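Local coordinates for periplasmic binding protein (Thermotoga lettingae TMO, PDB 4RY8) that binds 5-methylthioribose between its two lobes and probably serves as the solute-capturing component of a sugar transporter, at residues L20-G25 against I76-R81; Y33-Q38 against D254-G259. All blocks are in the same frame, centred on the assembly; numbering follows the deposited sequence.

In the fold
Both contacts lie in the lobe built on the parallel sheet that includes strands 17-22 and 74-78, with their centres about 14 Å apart. Interaction 1 pairs these two strands and the loops at their C-terminal ends, where H79 reaches the ligand. Interaction 2 packs helix 28-44, which directly follows strand 17-22, against helix 255-270, a late segment of the chain returned to this lobe. The segments alternate in sequence, in the order 20-25, 33-38, 76-81 and 254-259. They also touch: L34 lies on L20, and Y33 OH is 2.8 Å from D78 OD2. Helix 28-44 thus lies between the contacts, resting on the sheet through L34 and Y33 and on helix 255-270 through Y33 and G36.

Interaction 1 of 2, residues L20-G25 against I76-R81; sequences LVREVG and IIDHGR. With SR1 (5-S-methyl-5-thio-alpha-D-ribofuranose), chain G.
E23, D78 and L20 bury the most surface where strand 17-22 runs parallel to strand 74-78. Within these segments the ladder runs from V21 N bonded to I76 O (2.8 Å) to D78 N bonded to V21 O (2.9 Å). Just past the strand end, E23 N donates to D78 O at 3.0 Å. E23 turns its side chain over the neighbouring loop: CG is anti to the backbone N (chi1 -169°), the chain beyond is extended, and OE1 accepts from G80 N at 2.9 Å. That N-H arrives from above the carboxylate plane, 34° out of it. At the backbone angles of G80 a side chain would jam against the preceding carbonyl oxygen.

In the second shell, D78 OD1 accepts from H79 ND1 at 2.6 Å, nearly along the C-O axis, in a short but bent bond with OD1 tilted out of the ring plane; a water that accepts from V24 N probably also donates to OD1. The imidazole is thereby held with its far edge toward the sugar, and NE2 donates in the ring plane to the ring oxygen O4 of 5-methylthioribose (3.0 Å, N-H...O angle 170°). With both ring nitrogens donating, the adjacent carboxylate probably stabilises a protonated H79. On the sheet face of D78, L20 has CG anti to the backbone N, so that CD1 crosses obliquely onto I76 CB and CG2 (3.9 Å to CG2), and D78 CB packs beside CG of R22, whose NH1 is hydrogen-bonded to T52.

As expected of a periplasmic binding protein, the ligand sits at the C-terminal ends of the strands. Strands 47-52 and 98-102 flank the pair; helix 28-44 covers the face of L20 and R22, and helix 57-69 packs on V21 and E23.

Interaction 2 of 2, residues Y33-Q38 against D254-G259; sequences YLAGAQ and DSYAVG
D254 caps helix 255-270, its OD1 taking a weak bond from Y256 N at 3.3 Å, where this late helix packs on the one following the first sheet strand, within one lobe. S255 has OG bonded to F29 O, while its carbonyl oxygen receives a CA-H...O contact from Y33 CA (3.3 Å). Y256 swings its ring across helix 28-44, with G36 CA over one face 3.7 Å from the ring centroid, A35 CB touching CE1, and the hydroxyl hydrogen-bonded to S39 OG. Its backbone O meets G36 CA at 3.3 Å, where a side chain on G36 would clash. V258 CG1 comes against Y33 CE2 at 3.8 Å. G259 mirrors this: its CA lies 3.8 Å from the centroid of the Y33 ring, 9° off the normal, and makes a CA-H...O contact with Y33 O, which a side chain here would strike.

An alanine in place of Y33 would remove the aromatic cover over G259 and the contact to V258, and would probably loosen the crossing.

Two CH-pi contacts, one ring from each helix on a glycine CA of the other, and CA-H...O contacts imply an interface held by close fit, the axes of 33-38 and 255-259 approaching to 6.5 Å at 42°.

Interaction 1 of 2, residues L20-G25 against I76-R81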
loop_
_atom_site.group_PDB
_atom_site.type_symbol
_atom_site.label_atom_id
_atom_site.label_comp_id
_atom_site.label_asym_id
_atom_site.label_seq_id
_atom_site.Cartn_x
_atom_site.Cartn_y
_atom_site.Cartn_z
ATOM N N LEU C 20 14.678 18.876 -19.562
ATOM C CA LEU C 20 14.159 18.570 -18.255
ATOM C C LEU C 20 13.640 19.871 -17.715
ATOM O O LEU C 20 14.411 20.809 -17.486
ATOM C CB LEU C 20 15.274 18.017 -17.343
ATOM C CG LEU C 20 14.885 17.896 -15.871
ATOM C CD1 LEU C 20 13.656 17.003 -15.640
ATOM C CD2 LEU C 20 16.025 17.364 -15.035
ATOM N N VAL C 21 12.332 19.952 -17.543
ATOM C CA VAL C 21 11.704 21.171 -17.064
ATOM C C VAL C 21 11.119 20.876 -15.707
ATOM O O VAL C 21 10.182 20.086 -15.594
ATOM C CB VAL C 21 10.596 21.655 -18.020
ATOM C CG1 VAL C 21 9.923 22.913 -17.471
ATOM C CG2 VAL C 21 11.181 21.924 -19.379
ATOM N N ARG C 22 11.643 21.541 -14.677
ATOM C CA ARG C 22 11.281 21.252 -13.309
ATOM C C ARG C 22 10.605 22.382 -12.644
ATOM O O ARG C 22 11.039 23.489 -12.779
ATOM C CB ARG C 22 12.538 21.008 -12.477
ATOM C CG ARG C 22 13.522 20.015 -13.077
ATOM C CD ARG C 22 14.920 20.462 -12.748
ATOM N NE ARG C 22 15.335 19.886 -11.496
ATOM C CZ ARG C 22 16.227 20.403 -10.653
ATOM N NH1 ARG C 22 16.836 21.580 -10.844
ATOM N NH2 ARG C 22 16.498 19.706 -9.572
ATOM N N GLU C 23 9.632 22.092 -11.814
ATOM C CA GLU C 23 9.006 23.130 -10.998
ATOM C C GLU C 23 9.908 23.532 -9.842
ATOM O O GLU C 23 10.004 24.703 -9.496
ATOM C CB GLU C 23 7.660 22.649 -10.446
ATOM C CG GLU C 23 6.819 23.760 -9.802
ATOM C CD GLU C 23 5.604 23.288 -8.957
ATOM O OE1 GLU C 23 5.210 22.097 -8.965
ATOM O OE2 GLU C 23 5.014 24.130 -8.249
ATOM N N VAL C 24 10.587 22.562 -9.250
ATOM C CA VAL C 24 11.173 22.752 -7.937
ATOM C C VAL C 24 12.550 22.101 -7.939
ATOM O O VAL C 24 12.717 21.035 -8.500
ATOM C CB VAL C 24 10.258 22.097 -6.861
ATOM C CG1 VAL C 24 10.994 21.848 -5.544
ATOM C CG2 VAL C 24 9.029 22.963 -6.635
ATOM N N GLY C 25 13.526 22.755 -7.334
ATOM C CA GLY C 25 14.876 22.202 -7.279
ATOM C C GLY C 25 15.551 22.221 -5.916
ATOM O O GLY C 25 16.696 21.798 -5.820
ATOM N N ILE C 76 10.928 16.149 -20.473
ATOM C CA ILE C 76 10.514 15.648 -19.189
ATOM C C ILE C 76 9.887 16.802 -18.386
ATOM O O ILE C 76 10.520 17.834 -18.129
ATOM C CB ILE C 76 11.692 15.056 -18.403
ATOM C CG1 ILE C 76 12.406 14.028 -19.285
ATOM C CG2 ILE C 76 11.221 14.410 -17.113
ATOM C CD1 ILE C 76 13.847 13.815 -18.902
ATOM N N ILE C 77 8.635 16.631 -18.019
ATOM C CA ILE C 77 7.981 17.528 -17.104
ATOM C C ILE C 77 7.987 16.989 -15.665
ATOM O O ILE C 77 7.361 15.972 -15.323
ATOM C CB ILE C 77 6.597 17.883 -17.581
ATOM C CG1 ILE C 77 6.714 18.443 -19.001
ATOM C CG2 ILE C 77 6.002 18.920 -16.642
ATOM C CD1 ILE C 77 5.410 18.862 -19.590
ATOM N N ASP C 78 8.695 17.730 -14.818
ATOM C CA ASP C 78 8.926 17.386 -13.450
ATOM C C ASP C 78 8.117 18.277 -12.505
ATOM O O ASP C 78 8.425 19.449 -12.378
ATOM C CB ASP C 78 10.400 17.597 -13.216
ATOM C CG ASP C 78 10.886 16.898 -12.028
ATOM O OD1 ASP C 78 10.293 17.174 -10.977
ATOM O OD2 ASP C 78 11.829 16.073 -12.163
ATOM N N HIS C 79 7.157 17.680 -11.809
ATOM C CA HIS C 79 6.188 18.375 -10.988
ATOM C C HIS C 79 5.341 19.309 -11.870
ATOM O O HIS C 79 5.138 19.035 -13.061
ATOM C CB HIS C 79 6.838 19.067 -9.801
ATOM C CG HIS C 79 7.438 18.123 -8.822
ATOM N ND1 HIS C 79 8.390 17.207 -9.188
ATOM C CD2 HIS C 79 7.221 17.936 -7.501
ATOM C CE1 HIS C 79 8.739 16.495 -8.140
ATOM N NE2 HIS C 79 8.053 16.912 -7.100
ATOM N N GLY C 80 4.857 20.401 -11.289
ATOM C CA GLY C 80 3.999 21.338 -11.988
ATOM C C GLY C 80 2.573 20.957 -11.689
ATOM O O GLY C 80 2.334 20.015 -10.993
ATOM N N ARG C 81 1.598 21.675 -12.248
ATOM C CA ARG C 81 0.194 21.297 -12.072
ATOM C C ARG C 81 -0.478 21.165 -13.416
ATOM O O ARG C 81 -0.049 21.784 -14.374
ATOM C CB ARG C 81 -0.501 22.312 -11.196
ATOM C CG ARG C 81 0.028 22.184 -9.787
ATOM C CD ARG C 81 -0.620 23.188 -8.876
ATOM N NE ARG C 81 0.093 24.444 -8.881
ATOM C CZ ARG C 81 -0.215 25.514 -9.599
ATOM N NH1 ARG C 81 0.524 26.604 -9.460
ATOM N NH2 ARG C 81 -1.246 25.523 -10.437
HETATM C CS SR1 G . 7.419 19.699 -3.233
HETATM S S SR1 G . 6.998 18.064 -3.792
HETATM C C5 SR1 G . 8.307 17.244 -2.848
HETATM C C4 SR1 G . 8.290 15.734 -3.073
HETATM O O4 SR1 G . 8.436 15.541 -4.442
HETATM C C1 SR1 G . 9.337 14.454 -4.730
HETATM O O1 SR1 G . 8.602 13.468 -5.372
HETATM C C2 SR1 G . 9.918 13.919 -3.430
HETATM O O2 SR1 G . 9.548 12.570 -3.036
HETATM C C3 SR1 G . 9.428 14.950 -2.431
HETATM O O3 SR1 G . 8.994 14.320 -1.233
HETATM O O HOH W 1 10.517 19.740 -9.739
#

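Interaction 2 of 2, residues Y33-Q38 against D254-G259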
loop_
_atom_site.group_PDB
_atom_site.type_symbol
_atom_site.label_atom_id
_atom_site.label_comp_id
_atom_site.label_asym_id
_atom_site.label_seq_id
_atom_site.Cartn_x
_atom_site.Cartn_y
_atom_site.Cartn_z
ATOM N N TYR C 33 18.414 13.695 -7.834
ATOM C CA TYR C 33 17.643 13.330 -9.042
ATOM C C TYR C 33 18.311 13.936 -10.253
ATOM O O TYR C 33 18.552 13.248 -11.261
ATOM C CB TYR C 33 16.246 13.876 -8.868
ATOM C CG TYR C 33 15.308 13.795 -10.047
ATOM C CD1 TYR C 33 15.486 14.582 -11.173
ATOM C CD2 TYR C 33 14.213 12.923 -10.024
ATOM C CE1 TYR C 33 14.584 14.537 -12.232
ATOM C CE2 TYR C 33 13.334 12.847 -11.103
ATOM C CZ TYR C 33 13.519 13.666 -12.199
ATOM O OH TYR C 33 12.623 13.607 -13.263
ATOM N N LEU C 34 18.629 15.229 -10.138
ATOM C CA LEU C 34 19.351 15.953 -11.196
ATOM C C LEU C 34 20.708 15.317 -11.506
ATOM O O LEU C 34 21.020 15.097 -12.671
ATOM C CB LEU C 34 19.497 17.441 -10.851
ATOM C CG LEU C 34 20.155 18.281 -11.946
ATOM C CD1 LEU C 34 19.212 18.343 -13.131
ATOM C CD2 LEU C 34 20.559 19.666 -11.448
ATOM N N ALA C 35 21.491 14.985 -10.479
ATOM C CA ALA C 35 22.746 14.288 -10.710
ATOM C C ALA C 35 22.508 12.982 -11.485
ATOM O O ALA C 35 23.218 12.713 -12.447
ATOM C CB ALA C 35 23.481 14.001 -9.406
ATOM N N GLY C 36 21.516 12.193 -11.064
ATOM C CA GLY C 36 21.139 10.978 -11.738
ATOM C C GLY C 36 20.767 11.170 -13.204
ATOM O O GLY C 36 21.222 10.436 -14.063
ATOM N N ALA C 37 19.946 12.172 -13.503
ATOM C CA ALA C 37 19.573 12.465 -14.867
ATOM C C ALA C 37 20.843 12.741 -15.665
ATOM O O ALA C 37 21.041 12.190 -16.734
ATOM C CB ALA C 37 18.587 13.672 -14.904
ATOM N N GLN C 38 21.722 13.572 -15.135
ATOM C CA GLN C 38 22.976 13.900 -15.841
ATOM C C GLN C 38 23.858 12.699 -16.082
ATOM O O GLN C 38 24.436 12.579 -17.164
ATOM C CB GLN C 38 23.759 14.970 -15.089
ATOM C CG GLN C 38 23.019 16.295 -15.041
ATOM C CD GLN C 38 23.462 17.173 -13.896
ATOM O OE1 GLN C 38 24.049 16.700 -12.923
ATOM N NE2 GLN C 38 23.184 18.462 -14.004
ATOM N N ASP C 254 15.668 5.723 -4.091
ATOM C CA ASP C 254 16.908 6.387 -4.492
ATOM C C ASP C 254 16.606 7.420 -5.595
ATOM O O ASP C 254 16.471 7.025 -6.737
ATOM C CB ASP C 254 17.899 5.347 -5.020
ATOM C CG ASP C 254 19.247 5.943 -5.357
ATOM O OD1 ASP C 254 19.429 7.165 -5.210
ATOM O OD2 ASP C 254 20.129 5.165 -5.763
ATOM N N SER C 255 16.566 8.726 -5.260
ATOM C CA SER C 255 16.145 9.780 -6.234
ATOM C C SER C 255 17.079 9.848 -7.440
ATOM O O SER C 255 16.650 10.188 -8.536
ATOM C CB SER C 255 16.051 11.159 -5.569
ATOM O OG SER C 255 17.268 11.528 -4.934
ATOM N N TYR C 256 18.339 9.492 -7.228
ATOM C CA TYR C 256 19.352 9.395 -8.285
ATOM C C TYR C 256 18.916 8.426 -9.381
ATOM O O TYR C 256 19.021 8.727 -10.553
ATOM C CB TYR C 256 20.702 8.921 -7.654
ATOM C CG TYR C 256 21.950 8.942 -8.556
ATOM C CD1 TYR C 256 22.710 10.101 -8.721
ATOM C CD2 TYR C 256 22.375 7.785 -9.219
ATOM C CE1 TYR C 256 23.841 10.110 -9.542
ATOM C CE2 TYR C 256 23.503 7.789 -10.035
ATOM C CZ TYR C 256 24.228 8.950 -10.197
ATOM O OH TYR C 256 25.346 8.935 -11.004
ATOM N N ALA C 257 18.452 7.249 -8.981
ATOM C CA ALA C 257 17.897 6.248 -9.888
ATOM C C ALA C 257 16.555 6.724 -10.473
ATOM O O ALA C 257 16.189 6.365 -11.574
ATOM C CB ALA C 257 17.666 4.956 -9.147
ATOM N N VAL C 258 15.795 7.498 -9.728
ATOM C CA VAL C 258 14.549 8.005 -10.304
ATOM C C VAL C 258 14.939 8.939 -11.448
ATOM O O VAL C 258 14.311 8.938 -12.511
ATOM C CB VAL C 258 13.659 8.710 -9.280
ATOM C CG1 VAL C 258 12.470 9.372 -9.975
ATOM C CG2 VAL C 258 13.180 7.724 -8.231
ATOM N N GLY C 259 15.976 9.737 -11.235
ATOM C CA GLY C 259 16.428 10.681 -12.239
ATOM C C GLY C 259 17.022 10.021 -13.467
ATOM O O GLY C 259 16.736 10.435 -14.569
#